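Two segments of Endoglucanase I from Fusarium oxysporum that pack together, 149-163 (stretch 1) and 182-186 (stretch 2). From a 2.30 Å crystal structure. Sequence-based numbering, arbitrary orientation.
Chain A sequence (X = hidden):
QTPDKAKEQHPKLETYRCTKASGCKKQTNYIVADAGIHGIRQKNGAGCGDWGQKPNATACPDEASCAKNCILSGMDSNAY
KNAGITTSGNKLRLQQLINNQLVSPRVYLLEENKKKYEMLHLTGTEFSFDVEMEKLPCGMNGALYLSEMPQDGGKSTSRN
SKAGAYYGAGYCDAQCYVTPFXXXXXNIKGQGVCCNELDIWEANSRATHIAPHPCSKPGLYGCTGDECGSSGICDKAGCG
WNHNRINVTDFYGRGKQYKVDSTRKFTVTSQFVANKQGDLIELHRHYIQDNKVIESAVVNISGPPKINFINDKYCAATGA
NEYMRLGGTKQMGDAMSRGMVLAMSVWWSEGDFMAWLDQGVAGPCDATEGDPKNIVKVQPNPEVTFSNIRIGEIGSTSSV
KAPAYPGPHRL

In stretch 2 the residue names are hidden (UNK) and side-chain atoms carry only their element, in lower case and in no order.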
# COMPACT_ATOMS: atom_id res chain seq x y z
N MET A 149 9.11 -5.02 3.52
CA MET A 149 8.93 -5.63 4.79
C MET A 149 9.68 -6.98 4.80
O MET A 149 9.99 -7.56 3.76
CB MET A 149 7.44 -5.85 5.08
CG MET A 149 6.68 -4.53 5.34
SD MET A 149 4.89 -4.69 5.08
CE MET A 149 4.47 -6.13 6.09
N PRO A 150 10.15 -7.37 5.97
CA PRO A 150 10.82 -8.64 6.17
C PRO A 150 9.75 -9.69 5.92
O PRO A 150 8.64 -9.58 6.44
CB PRO A 150 11.33 -8.68 7.63
CG PRO A 150 10.47 -7.61 8.27
CD PRO A 150 9.85 -6.67 7.24
N GLN A 151 10.03 -10.73 5.18
CA GLN A 151 9.10 -11.81 4.92
C GLN A 151 8.56 -12.54 6.16
O GLN A 151 7.47 -13.10 6.14
CB GLN A 151 9.80 -12.89 4.05
CG GLN A 151 8.90 -14.07 3.73
CD GLN A 151 9.53 -14.87 2.59
OE1 GLN A 151 10.73 -14.78 2.39
NE2 GLN A 151 8.92 -15.67 1.75
N ASP A 152 9.41 -12.66 7.16
CA ASP A 152 9.06 -13.33 8.40
C ASP A 152 8.50 -12.35 9.42
O ASP A 152 8.46 -12.68 10.61
CB ASP A 152 10.28 -14.09 8.96
CG ASP A 152 11.38 -13.22 9.53
OD1 ASP A 152 11.32 -11.98 9.38
OD2 ASP A 152 12.32 -13.75 10.20
N GLY A 153 8.21 -11.11 9.08
CA GLY A 153 7.70 -10.11 10.00
C GLY A 153 8.69 -9.64 11.03
O GLY A 153 8.31 -8.99 12.04
N GLY A 154 9.98 -9.95 10.90
CA GLY A 154 11.00 -9.48 11.77
C GLY A 154 11.52 -10.55 12.73
O GLY A 154 12.50 -10.28 13.45
N LYS A 155 10.94 -11.77 12.63
CA LYS A 155 11.28 -12.78 13.62
C LYS A 155 12.77 -13.00 13.75
O LYS A 155 13.26 -13.09 14.85
CB LYS A 155 10.54 -14.10 13.49
CG LYS A 155 9.07 -14.05 13.90
CD LYS A 155 8.49 -15.46 13.76
CE LYS A 155 8.24 -15.80 12.29
NZ LYS A 155 8.53 -17.26 12.04
N SER A 156 13.51 -13.15 12.67
CA SER A 156 14.91 -13.50 12.83
C SER A 156 15.76 -12.37 13.39
O SER A 156 16.92 -12.63 13.77
CB SER A 156 15.55 -13.98 11.52
OG SER A 156 15.68 -12.87 10.62
N THR A 157 15.32 -11.15 13.48
CA THR A 157 16.10 -10.08 14.04
C THR A 157 16.17 -10.07 15.55
O THR A 157 16.95 -9.23 16.05
CB THR A 157 15.57 -8.69 13.62
OG1 THR A 157 14.27 -8.48 14.25
CG2 THR A 157 15.43 -8.56 12.09
N SER A 158 15.43 -10.89 16.27
CA SER A 158 15.38 -10.84 17.72
C SER A 158 14.70 -12.05 18.34
O SER A 158 13.79 -12.64 17.74
CB SER A 158 14.63 -9.56 18.18
OG SER A 158 14.87 -9.26 19.54
N ARG A 159 15.14 -12.52 19.50
CA ARG A 159 14.52 -13.63 20.19
C ARG A 159 13.23 -13.12 20.88
O ARG A 159 12.40 -13.91 21.27
CB ARG A 159 15.40 -14.26 21.26
CG ARG A 159 16.87 -14.46 21.07
CD ARG A 159 17.32 -15.93 21.16
NE ARG A 159 18.69 -16.05 20.79
CZ ARG A 159 19.76 -16.59 20.33
NH1 ARG A 159 20.82 -15.75 20.28
NH2 ARG A 159 19.90 -17.86 19.92
N ASN A 160 13.10 -11.82 21.00
CA ASN A 160 11.93 -11.18 21.54
C ASN A 160 10.83 -11.03 20.50
O ASN A 160 9.72 -10.65 20.85
CB ASN A 160 12.32 -9.78 22.07
CG ASN A 160 13.32 -9.96 23.21
OD1 ASN A 160 13.19 -10.85 24.06
ND2 ASN A 160 14.33 -9.13 23.24
N SER A 161 11.13 -11.26 19.22
CA SER A 161 10.16 -11.04 18.16
C SER A 161 9.34 -12.30 17.92
O SER A 161 9.84 -13.28 17.38
CB SER A 161 10.85 -10.60 16.88
OG SER A 161 9.97 -10.30 15.80
N LYS A 162 8.06 -12.29 18.29
CA LYS A 162 7.23 -13.47 18.18
C LYS A 162 6.13 -13.44 17.13
O LYS A 162 5.71 -14.49 16.63
CB LYS A 162 6.56 -13.71 19.54
CG LYS A 162 7.30 -13.24 20.78
CD LYS A 162 7.91 -14.37 21.58
CE LYS A 162 8.12 -14.03 23.05
NZ LYS A 162 7.31 -14.86 24.00
N ALA A 163 5.56 -12.26 16.87
CA ALA A 163 4.38 -12.18 16.01
C ALA A 163 4.58 -12.81 14.62
O ALA A 163 3.77 -13.60 14.09
CB ALA A 163 4.00 -10.70 15.94
N UNK A 182 8.41 -2.19 15.94
CA UNK A 182 9.32 -2.27 14.81
C UNK A 182 9.87 -3.68 14.68
O UNK A 182 10.43 -4.19 15.69
c UNK A 182 11.51 -1.45 13.84
c UNK A 182 11.20 -1.44 16.36
c UNK A 182 12.35 -0.21 13.63
c UNK A 182 10.51 -1.28 14.99
N UNK A 183 9.63 -4.39 13.55
CA UNK A 183 10.13 -5.75 13.45
C UNK A 183 9.58 -6.72 14.50
O UNK A 183 10.22 -7.73 14.92
o UNK A 183 12.01 -6.03 11.18
c UNK A 183 12.39 -5.51 12.23
n UNK A 183 13.50 -4.79 12.34
c UNK A 183 11.63 -5.74 13.55
N UNK A 184 8.35 -6.46 14.98
CA UNK A 184 7.70 -7.31 15.97
C UNK A 184 8.37 -7.19 17.35
O UNK A 184 8.29 -8.18 18.10
N UNK A 185 9.07 -6.11 17.64
CA UNK A 185 9.65 -5.80 18.93
C UNK A 185 9.40 -4.33 19.35
O UNK A 185 9.13 -3.42 18.54
c UNK A 185 11.18 -5.97 19.02
c UNK A 185 11.91 -4.88 18.25
c UNK A 185 11.67 -7.32 18.52
N UNK A 186 9.39 -4.01 20.65
CA UNK A 186 9.19 -2.63 21.07
C UNK A 186 10.22 -1.66 20.54
O UNK A 186 11.45 -1.80 20.68
O HOH W 1 8.21 -8.45 21.00
O HOH W 2 6.38 -9.83 18.57

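Position 182 opens the second stretch with four side-chain atoms, all carbon. The chain forks at its first atom, and one arm runs two carbons while the other stops at one; none of the four touches the first stretch. This beta-branched aliphatic pattern is that of isoleucine. The CA-to-CB bond of Ile-182 points away from the first stretch, and the nearest approach of its side chain, CG1 of Ile-182 to OG1 of Thr-157, is 7.6 Å. Its part here is played by the backbone: the N of Ile-182 donates to the O of position 185 at 3.0 Å, and its own O accepts from the N of position 185 at 3.1 Å, closing a type I' turn.

Position 183 carries two side-chain carbons, the second bonded to one oxygen and one nitrogen. The side-chain oxygen lies 3.6 Å from CA of Gly-154 and 3.7 Å from CG of Pro-150. A planar amide this close to the main chain identifies asparagine, and the oxygen is OD1 of Asn-183. Its phi/psi values, 61/28, suit the first corner of the type I' turn, a left-handed conformation that asparagine tolerates better than most residues. The CA-to-CB bond of Asn-183 points sideways, and its CB is 3.9 Å from OG1 of Thr-157. With 89 Å² covered, it is the most extensively covered residue of the contact.

Position 184 has no side-chain atoms, so its backbone alone meets the first stretch, and it is therefore glycine. Its phi of 71° favours glycine on its own, and the packing adds a second restriction, since a CB at Gly-184 would lie 2.7 Å from OG of Ser-161, a clash. The bare backbone lets the turn settle against the loop, with O of Gly-184 3.4 Å from CA of Ser-161 in a CA-H...O contact.

Position 185 shows three carbons, one bearing the other two. One of the two terminal carbons lies 3.7 Å from CB of Ser-158 and 3.8 Å from CB of Ser-161. The short symmetric fork is valine, and the packed carbon is CG1. The CA-to-CB bond of Val-185 points toward the first stretch, and the nonpolar carbons of the two serines provide a surface for the methyl group.

Position 186 again lacks side-chain atoms, makes no contact with the first stretch, and is glycine. Gly-186 continues the strand begun at Val-185.

The contact joins a tight turn to a loop that includes two turns and a short 3-10 segment, burying 324 Å² in total. Its one direct hydrogen bond runs from OG of Ser-161 to O of Asn-183, at 2.7 Å. Water extends the polar part: water 1 lies between O of Asn-160 (2.7 Å) and O of Gly-184 (2.9 Å), and water 2, which accepts from N of Lys-162 (3.0 Å), lies 2.6 Å from O of Gly-184. The loop is braced from within, as Asp-152 accepts from N of Gly-154 through OD1 (2.9 Å) and from N of Ser-156 through OD2 (2.8 Å). Gly-154 also allows close approach, because a CB there would fall 2.4 Å from O of Asn-183.

Stretch 2, residues 182-186: INGVG
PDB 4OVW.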